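Local atomic coordinates of GphF (PDB entry 6MFC), a protein that probably acts as a decarboxylase with a GNAT-like fold, taking part in the initiation of polyketide biosynthesis. Residues A[70-82]-A[123-136]. Sequence-based numbering, arbitrary orientation.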
ATOM      1  N   TRP A  70      -7.370  -5.251  -7.977  1.00 81.83           N
ATOM      2  CA  TRP A  70      -8.009  -4.522  -9.061  1.00 84.02           C
ATOM      3  C   TRP A  70      -6.965  -3.824  -9.918  1.00 80.08           C
ATOM      4  O   TRP A  70      -5.868  -3.500  -9.456  1.00 78.50           O
ATOM      5  CB  TRP A  70      -9.005  -3.480  -8.538  1.00 81.63           C
ATOM      6  CG  TRP A  70     -10.166  -4.064  -7.808  1.00 85.62           C
ATOM      7  CD1 TRP A  70     -11.403  -4.332  -8.317  1.00 84.72           C
ATOM      8  CD2 TRP A  70     -10.205  -4.449  -6.431  1.00 89.60           C
ATOM      9  NE1 TRP A  70     -12.211  -4.862  -7.340  1.00 87.46           N
ATOM     10  CE2 TRP A  70     -11.498  -4.944  -6.173  1.00 97.05           C
ATOM     11  CE3 TRP A  70      -9.271  -4.422  -5.390  1.00 87.19           C
ATOM     12  CZ2 TRP A  70     -11.881  -5.410  -4.918  1.00105.04           C
ATOM     13  CZ3 TRP A  70      -9.653  -4.885  -4.145  1.00 91.24           C
ATOM     14  CH2 TRP A  70     -10.946  -5.373  -3.919  1.00101.56           C
ATOM     15  N   VAL A  71      -7.326  -3.590 -11.176  1.00 82.92           N
ATOM     16  CA  VAL A  71      -6.517  -2.809 -12.099  1.00 75.48           C
ATOM     17  C   VAL A  71      -7.360  -1.652 -12.613  1.00 76.70           C
ATOM     18  O   VAL A  71      -8.587  -1.751 -12.724  1.00 78.02           O
ATOM     19  CB  VAL A  71      -5.980  -3.658 -13.272  1.00 74.68           C
ATOM     20  CG1 VAL A  71      -5.009  -4.713 -12.765  1.00 77.02           C
ATOM     21  CG2 VAL A  71      -7.129  -4.305 -14.028  1.00 73.82           C
ATOM     22  N   LEU A  72      -6.694  -0.542 -12.914  1.00 74.39           N
ATOM     23  CA  LEU A  72      -7.332   0.625 -13.504  1.00 76.61           C
ATOM     24  C   LEU A  72      -6.836   0.787 -14.934  1.00 81.14           C
ATOM     25  O   LEU A  72      -5.625   0.817 -15.175  1.00 78.55           O
ATOM     26  CB  LEU A  72      -7.044   1.886 -12.687  1.00 80.12           C
ATOM     27  CG  LEU A  72      -7.525   3.217 -13.273  1.00 84.85           C
ATOM     28  CD1 LEU A  72      -8.988   3.148 -13.679  1.00 95.25           C
ATOM     29  CD2 LEU A  72      -7.310   4.334 -12.272  1.00 81.27           C
ATOM     30  N   LEU A  73      -7.771   0.888 -15.872  1.00 85.49           N
ATOM     31  CA  LEU A  73      -7.454   0.962 -17.290  1.00 88.75           C
ATOM     32  C   LEU A  73      -7.637   2.386 -17.797  1.00 94.07           C
ATOM     33  O   LEU A  73      -8.692   2.994 -17.591  1.00 98.14           O
ATOM     34  CB  LEU A  73      -8.335   0.005 -18.095  1.00 96.74           C
ATOM     35  CG  LEU A  73      -8.226  -1.478 -17.745  1.00 92.27           C
ATOM     36  CD1 LEU A  73      -9.078  -2.302 -18.689  1.00 76.78           C
ATOM     37  CD2 LEU A  73      -6.781  -1.926 -17.798  1.00 90.34           C
ATOM     38  N   HIS A  74      -6.609   2.907 -18.461  1.00 94.60           N
ATOM     39  CA  HIS A  74      -6.678   4.205 -19.121  1.00 91.83           C
ATOM     40  C   HIS A  74      -6.031   4.069 -20.490  1.00 97.52           C
ATOM     41  O   HIS A  74      -4.866   3.671 -20.587  1.00 83.42           O
ATOM     42  CB  HIS A  74      -5.984   5.293 -18.297  1.00 93.06           C
ATOM     43  CG  HIS A  74      -6.096   6.663 -18.890  1.00 99.98           C
ATOM     44  ND1 HIS A  74      -7.282   7.362 -18.929  1.00109.09           N
ATOM     45  CD2 HIS A  74      -5.169   7.459 -19.471  1.00107.31           C
ATOM     46  CE1 HIS A  74      -7.082   8.533 -19.509  1.00116.15           C
ATOM     47  NE2 HIS A  74      -5.808   8.617 -19.846  1.00114.42           N
ATOM     48  N   GLU A  75      -6.791   4.391 -21.539  1.00100.36           N
ATOM     49  CA  GLU A  75      -6.338   4.228 -22.921  1.00103.92           C
ATOM     50  C   GLU A  75      -5.977   2.771 -23.208  1.00100.43           C
ATOM     51  O   GLU A  75      -5.026   2.476 -23.936  1.00 92.69           O
ATOM     52  CB  GLU A  75      -5.164   5.158 -23.235  1.00105.88           C
ATOM     53  CG  GLU A  75      -5.430   6.629 -22.937  1.00105.66           C
ATOM     54  CD  GLU A  75      -6.339   7.282 -23.960  1.00124.07           C
ATOM     55  OE1 GLU A  75      -6.475   6.734 -25.074  1.00130.48           O
ATOM     56  OE2 GLU A  75      -6.918   8.346 -23.650  1.00132.99           O
ATOM     57  N   GLY A  76      -6.739   1.850 -22.619  1.00100.31           N
ATOM     58  CA  GLY A  76      -6.514   0.433 -22.816  1.00 87.84           C
ATOM     59  C   GLY A  76      -5.299  -0.138 -22.120  1.00 97.92           C
ATOM     60  O   GLY A  76      -4.929  -1.282 -22.395  1.00105.42           O
ATOM     61  N   ALA A  77      -4.666   0.617 -21.225  1.00 94.30           N
ATOM     62  CA  ALA A  77      -3.470   0.172 -20.529  1.00 88.43           C
ATOM     63  C   ALA A  77      -3.697   0.184 -19.025  1.00 88.78           C
ATOM     64  O   ALA A  77      -4.453   1.006 -18.499  1.00 85.44           O
ATOM     65  CB  ALA A  77      -2.262   1.054 -20.866  1.00 86.91           C
ATOM     66  N   ILE A  78      -3.024  -0.736 -18.337  1.00 87.11           N
ATOM     67  CA  ILE A  78      -3.093  -0.830 -16.881  1.00 82.85           C
ATOM     68  C   ILE A  78      -2.180   0.253 -16.312  1.00 79.04           C
ATOM     69  O   ILE A  78      -0.969   0.061 -16.192  1.00 74.15           O
ATOM     70  CB  ILE A  78      -2.703  -2.221 -16.377  1.00 77.91           C
ATOM     71  CG1 ILE A  78      -3.608  -3.286 -16.999  1.00 76.04           C
ATOM     72  CG2 ILE A  78      -2.772  -2.277 -14.857  1.00 70.94           C
ATOM     73  CD1 ILE A  78      -3.359  -4.678 -16.473  1.00 74.16           C
ATOM     74  N   VAL A  79      -2.761   1.404 -15.967  1.00 80.04           N
ATOM     75  CA  VAL A  79      -2.006   2.478 -15.328  1.00 83.35           C
ATOM     76  C   VAL A  79      -2.115   2.445 -13.810  1.00 72.28           C
ATOM     77  O   VAL A  79      -1.398   3.200 -13.135  1.00 72.42           O
ATOM     78  CB  VAL A  79      -2.445   3.863 -15.850  1.00 77.98           C
ATOM     79  CG1 VAL A  79      -2.196   3.966 -17.344  1.00 72.93           C
ATOM     80  CG2 VAL A  79      -3.911   4.116 -15.526  1.00 80.48           C
ATOM     81  N   GLY A  80      -2.981   1.601 -13.253  1.00 76.48           N
ATOM     82  CA  GLY A  80      -3.133   1.499 -11.815  1.00 80.00           C
ATOM     83  C   GLY A  80      -3.428   0.088 -11.350  1.00 83.63           C
ATOM     84  O   GLY A  80      -4.172  -0.644 -12.008  1.00 89.83           O
ATOM     85  N   ALA A  81      -2.852  -0.306 -10.216  1.00 79.42           N
ATOM     86  CA  ALA A  81      -3.034  -1.645  -9.674  1.00 73.73           C
ATOM     87  C   ALA A  81      -3.037  -1.593  -8.153  1.00 69.99           C
ATOM     88  O   ALA A  81      -2.212  -0.905  -7.545  1.00 62.99           O
ATOM     89  CB  ALA A  81      -1.934  -2.599 -10.159  1.00 70.00           C
ATOM     90  N   THR A  82      -3.968  -2.326  -7.545  1.00 71.92           N
ATOM     91  CA  THR A  82      -4.068  -2.428  -6.096  1.00 77.44           C
ATOM     92  C   THR A  82      -4.135  -3.895  -5.698  1.00 79.66           C
ATOM     93  O   THR A  82      -4.923  -4.660  -6.261  1.00 81.34           O
ATOM     94  CB  THR A  82      -5.298  -1.683  -5.568  1.00 84.38           C
ATOM     95  OG1 THR A  82      -5.110  -0.273  -5.734  1.00104.00           O
ATOM     96  CG2 THR A  82      -5.508  -1.989  -4.098  1.00 87.39           C
ATOM     97  N   VAL A 123       0.568   9.358 -15.245  1.00100.46           N
ATOM     98  CA  VAL A 123      -0.847   9.687 -15.118  1.00108.33           C
ATOM     99  C   VAL A 123      -1.128  10.210 -13.715  1.00114.30           C
ATOM    100  O   VAL A 123      -2.166   9.900 -13.120  1.00112.25           O
ATOM    101  CB  VAL A 123      -1.734   8.468 -15.437  1.00106.63           C
ATOM    102  CG1 VAL A 123      -3.084   8.914 -15.974  1.00110.01           C
ATOM    103  CG2 VAL A 123      -1.042   7.541 -16.425  1.00109.90           C
ATOM    104  N   ARG A 124      -0.206  11.008 -13.172  1.00120.22           N
ATOM    105  CA  ARG A 124      -0.394  11.535 -11.824  1.00124.30           C
ATOM    106  C   ARG A 124      -1.387  12.689 -11.795  1.00121.82           C
ATOM    107  O   ARG A 124      -2.093  12.867 -10.796  1.00120.55           O
ATOM    108  CB  ARG A 124       0.948  11.980 -11.235  1.00128.57           C
ATOM    109  CG  ARG A 124       1.931  10.844 -11.002  1.00124.07           C
ATOM    110  CD  ARG A 124       1.264   9.680 -10.285  1.00116.55           C
ATOM    111  NE  ARG A 124       2.185   8.567 -10.075  1.00120.05           N
ATOM    112  CZ  ARG A 124       2.715   8.242  -8.901  1.00126.27           C
ATOM    113  NH1 ARG A 124       2.409   8.942  -7.816  1.00127.08           N
ATOM    114  NH2 ARG A 124       3.545   7.212  -8.809  1.00127.02           N
ATOM    115  N   ASN A 125      -1.463  13.474 -12.872  1.00122.43           N
ATOM    116  CA  ASN A 125      -2.378  14.608 -12.896  1.00123.60           C
ATOM    117  C   ASN A 125      -3.838  14.176 -12.925  1.00122.26           C
ATOM    118  O   ASN A 125      -4.717  14.993 -12.629  1.00132.39           O
ATOM    119  CB  ASN A 125      -2.079  15.507 -14.098  1.00130.13           C
ATOM    120  CG  ASN A 125      -2.241  14.786 -15.422  1.00134.16           C
ATOM    121  OD1 ASN A 125      -1.782  13.657 -15.588  1.00132.59           O
ATOM    122  ND2 ASN A 125      -2.898  15.439 -16.374  1.00138.68           N
ATOM    123  N   HIS A 126      -4.118  12.919 -13.274  1.00111.67           N
ATOM    124  CA  HIS A 126      -5.486  12.421 -13.292  1.00110.62           C
ATOM    125  C   HIS A 126      -6.024  12.103 -11.905  1.00109.75           C
ATOM    126  O   HIS A 126      -7.215  11.795 -11.782  1.00112.13           O
ATOM    127  CB  HIS A 126      -5.581  11.171 -14.170  1.00113.09           C
ATOM    128  CG  HIS A 126      -5.634  11.463 -15.636  1.00122.03           C
ATOM    129  ND1 HIS A 126      -4.543  11.921 -16.344  1.00123.61           N
ATOM    130  CD2 HIS A 126      -6.647  11.365 -16.529  1.00126.03           C
ATOM    131  CE1 HIS A 126      -4.883  12.091 -17.610  1.00127.94           C
ATOM    132  NE2 HIS A 126      -6.154  11.761 -17.748  1.00129.27           N
ATOM    133  N   ASP A 127      -5.184  12.169 -10.870  1.00110.96           N
ATOM    134  CA  ASP A 127      -5.582  11.848  -9.499  1.00114.72           C
ATOM    135  C   ASP A 127      -6.167  10.439  -9.407  1.00112.00           C
ATOM    136  O   ASP A 127      -7.105  10.184  -8.649  1.00114.19           O
ATOM    137  CB  ASP A 127      -6.564  12.884  -8.946  1.00135.73           C
ATOM    138  CG  ASP A 127      -5.936  14.259  -8.797  1.00159.77           C
ATOM    139  OD1 ASP A 127      -4.768  14.426  -9.205  1.00166.37           O
ATOM    140  OD2 ASP A 127      -6.609  15.169  -8.269  1.00168.17           O
ATOM    141  N   PHE A 128      -5.606   9.515 -10.191  1.00103.32           N
ATOM    142  CA  PHE A 128      -6.060   8.130 -10.161  1.00 91.61           C
ATOM    143  C   PHE A 128      -5.720   7.435  -8.849  1.00 96.83           C
ATOM    144  O   PHE A 128      -6.376   6.448  -8.497  1.00 95.16           O
ATOM    145  CB  PHE A 128      -5.452   7.351 -11.329  1.00 85.87           C
ATOM    146  CG  PHE A 128      -6.164   7.554 -12.634  1.00 97.28           C
ATOM    147  CD1 PHE A 128      -7.477   7.995 -12.665  1.00106.81           C
ATOM    148  CD2 PHE A 128      -5.522   7.292 -13.835  1.00 94.91           C
ATOM    149  CE1 PHE A 128      -8.136   8.177 -13.869  1.00104.69           C
ATOM    150  CE2 PHE A 128      -6.176   7.473 -15.040  1.00 94.79           C
ATOM    151  CZ  PHE A 128      -7.483   7.915 -15.056  1.00100.49           C
ATOM    152  N   GLY A 129      -4.710   7.922  -8.125  1.00 95.03           N
ATOM    153  CA  GLY A 129      -4.345   7.294  -6.864  1.00 91.35           C
ATOM    154  C   GLY A 129      -5.467   7.341  -5.846  1.00 83.67           C
ATOM    155  O   GLY A 129      -5.814   6.328  -5.234  1.00 77.12           O
ATOM    156  N   SER A 130      -6.055   8.524  -5.654  1.00 82.26           N
ATOM    157  CA  SER A 130      -7.175   8.657  -4.733  1.00 83.62           C
ATOM    158  C   SER A 130      -8.405   7.901  -5.213  1.00 86.99           C
ATOM    159  O   SER A 130      -9.254   7.537  -4.392  1.00 89.98           O
ATOM    160  CB  SER A 130      -7.517  10.132  -4.530  1.00 88.77           C
ATOM    161  OG  SER A 130      -7.929  10.729  -5.748  1.00107.44           O
ATOM    162  N   LEU A 131      -8.522   7.655  -6.519  1.00 91.14           N
ATOM    163  CA  LEU A 131      -9.661   6.897  -7.026  1.00 90.20           C
ATOM    164  C   LEU A 131      -9.556   5.428  -6.636  1.00 90.45           C
ATOM    165  O   LEU A 131     -10.530   4.829  -6.166  1.00 95.24           O
ATOM    166  CB  LEU A 131      -9.760   7.046  -8.543  1.00 89.07           C
ATOM    167  CG  LEU A 131     -10.884   6.244  -9.206  1.00 85.78           C
ATOM    168  CD1 LEU A 131     -12.239   6.664  -8.660  1.00 84.90           C
ATOM    169  CD2 LEU A 131     -10.844   6.391 -10.718  1.00 81.91           C
ATOM    170  N   LEU A 132      -8.376   4.830  -6.821  1.00 80.25           N
ATOM    171  CA  LEU A 132      -8.190   3.430  -6.452  1.00 85.32           C
ATOM    172  C   LEU A 132      -8.362   3.228  -4.952  1.00 93.03           C
ATOM    173  O   LEU A 132      -8.986   2.252  -4.517  1.00 92.27           O
ATOM    174  CB  LEU A 132      -6.811   2.940  -6.899  1.00 85.92           C
ATOM    175  CG  LEU A 132      -6.584   2.701  -8.393  1.00 88.02           C
ATOM    176  CD1 LEU A 132      -5.162   2.219  -8.639  1.00 79.84           C
ATOM    177  CD2 LEU A 132      -7.593   1.703  -8.943  1.00 87.01           C
ATOM    178  N   LEU A 133      -7.817   4.141  -4.145  1.00 92.66           N
ATOM    179  CA  LEU A 133      -7.932   4.016  -2.697  1.00 85.22           C
ATOM    180  C   LEU A 133      -9.390   4.080  -2.258  1.00 88.91           C
ATOM    181  O   LEU A 133      -9.879   3.186  -1.560  1.00 92.94           O
ATOM    182  CB  LEU A 133      -7.112   5.107  -2.008  1.00 87.43           C
ATOM    183  CG  LEU A 133      -7.226   5.158  -0.484  1.00 85.39           C
ATOM    184  CD1 LEU A 133      -6.807   3.832   0.132  1.00 67.38           C
ATOM    185  CD2 LEU A 133      -6.395   6.298   0.080  1.00 85.87           C
ATOM    186  N   GLU A 134     -10.101   5.135  -2.664  1.00 90.55           N
ATOM    187  CA  GLU A 134     -11.513   5.252  -2.319  1.00100.12           C
ATOM    188  C   GLU A 134     -12.350   4.138  -2.931  1.00105.09           C
ATOM    189  O   GLU A 134     -13.437   3.844  -2.421  1.00110.51           O
ATOM    190  CB  GLU A 134     -12.053   6.616  -2.755  1.00114.83           C
ATOM    191  CG  GLU A 134     -11.684   7.758  -1.819  1.00128.70           C
ATOM    192  CD  GLU A 134     -12.386   7.664  -0.475  1.00135.50           C
ATOM    193  OE1 GLU A 134     -13.415   6.961  -0.389  1.00137.43           O
ATOM    194  OE2 GLU A 134     -11.911   8.294   0.493  1.00135.20           O
ATOM    195  N   PHE A 135     -11.873   3.513  -4.010  1.00104.93           N
ATOM    196  CA  PHE A 135     -12.573   2.358  -4.561  1.00100.03           C
ATOM    197  C   PHE A 135     -12.405   1.139  -3.664  1.00 88.91           C
ATOM    198  O   PHE A 135     -13.370   0.408  -3.414  1.00 83.36           O
ATOM    199  CB  PHE A 135     -12.065   2.061  -5.973  1.00 98.75           C
ATOM    200  CG  PHE A 135     -12.821   0.966  -6.672  1.00 97.16           C
ATOM    201  CD1 PHE A 135     -12.399  -0.351  -6.586  1.00 93.73           C
ATOM    202  CD2 PHE A 135     -13.950   1.255  -7.421  1.00 97.93           C
ATOM    203  CE1 PHE A 135     -13.093  -1.358  -7.228  1.00 94.97           C
ATOM    204  CE2 PHE A 135     -14.648   0.252  -8.069  1.00 91.48           C
ATOM    205  CZ  PHE A 135     -14.220  -1.056  -7.973  1.00 89.65           C
ATOM    206  N   VAL A 136     -11.184   0.903  -3.177  1.00 84.53           N
ATOM    207  CA  VAL A 136     -10.940  -0.215  -2.271  1.00 83.63           C
ATOM    208  C   VAL A 136     -11.699  -0.018  -0.966  1.00 90.67           C
ATOM    209  O   VAL A 136     -12.329  -0.949  -0.449  1.00 95.74           O
ATOM    210  CB  VAL A 136      -9.429  -0.379  -2.021  1.00 75.29           C
ATOM    211  CG1 VAL A 136      -9.174  -1.401  -0.923  1.00 68.92           C
ATOM    212  CG2 VAL A 136      -8.726  -0.780  -3.304  1.00 68.67           C
TER
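Leu72 and Phe128 meet at the dense middle of this contact. Leu72 CD2 lies over one face of the Phe128 ring in a CH-pi contact, 3.8 Å from the ring centroid; a chi1 of 174° swings the branched end of Leu72 toward the helix. His126 CB covers the opposite face, so the flat phenyl suits the slot between strand and turn, while Val79 CG2 reaches Phe128 CD2 at 3.9 Å. One turn further along the helix, branched Leu132 can fill two places at once: CD2 meets Leu72 CB at 3.8 Å, and CD1 rests on Gly80 CA, also at 3.8 Å. Gly80, with no side chain, lets this methyl lie directly on the strand backbone. Here a classic beta bulge sets two residues, Val79 and Gly80, against the single Leu72 on the neighbouring strand. In the GNAT fold, helix 128-140 packs on antiparallel strands 70-74 and 77-87, whose other face helix 36-46 covers; helical segment 128-136 runs at 31° to strand segment 77-82. Arg124 to Gly129 resembles the Q/R-x-x-G-x-G/A pyrophosphate-binding loop of GNAT enzymes, with Asp127, at positive phi, in the first glycine's place. Past Leu132, Thr82 turns its methyl CG2 to Val136 CG2, 3.5 Å away, and Phe135 sends an edge toward the face of the Trp70 five-membered ring, their planes at 75°. No hydrogen bond joins the segments. At the boundary of the tight part, buried Phe128 points its edge, offset, at the face of His74. The fit is looser beyond, where polar imidazoles suit the solvent edge: partly exposed His74 meets exposed His126 obliquely, centroids 4.8 Å apart, and His126 ND1 bonds weakly to Asn125 OD1.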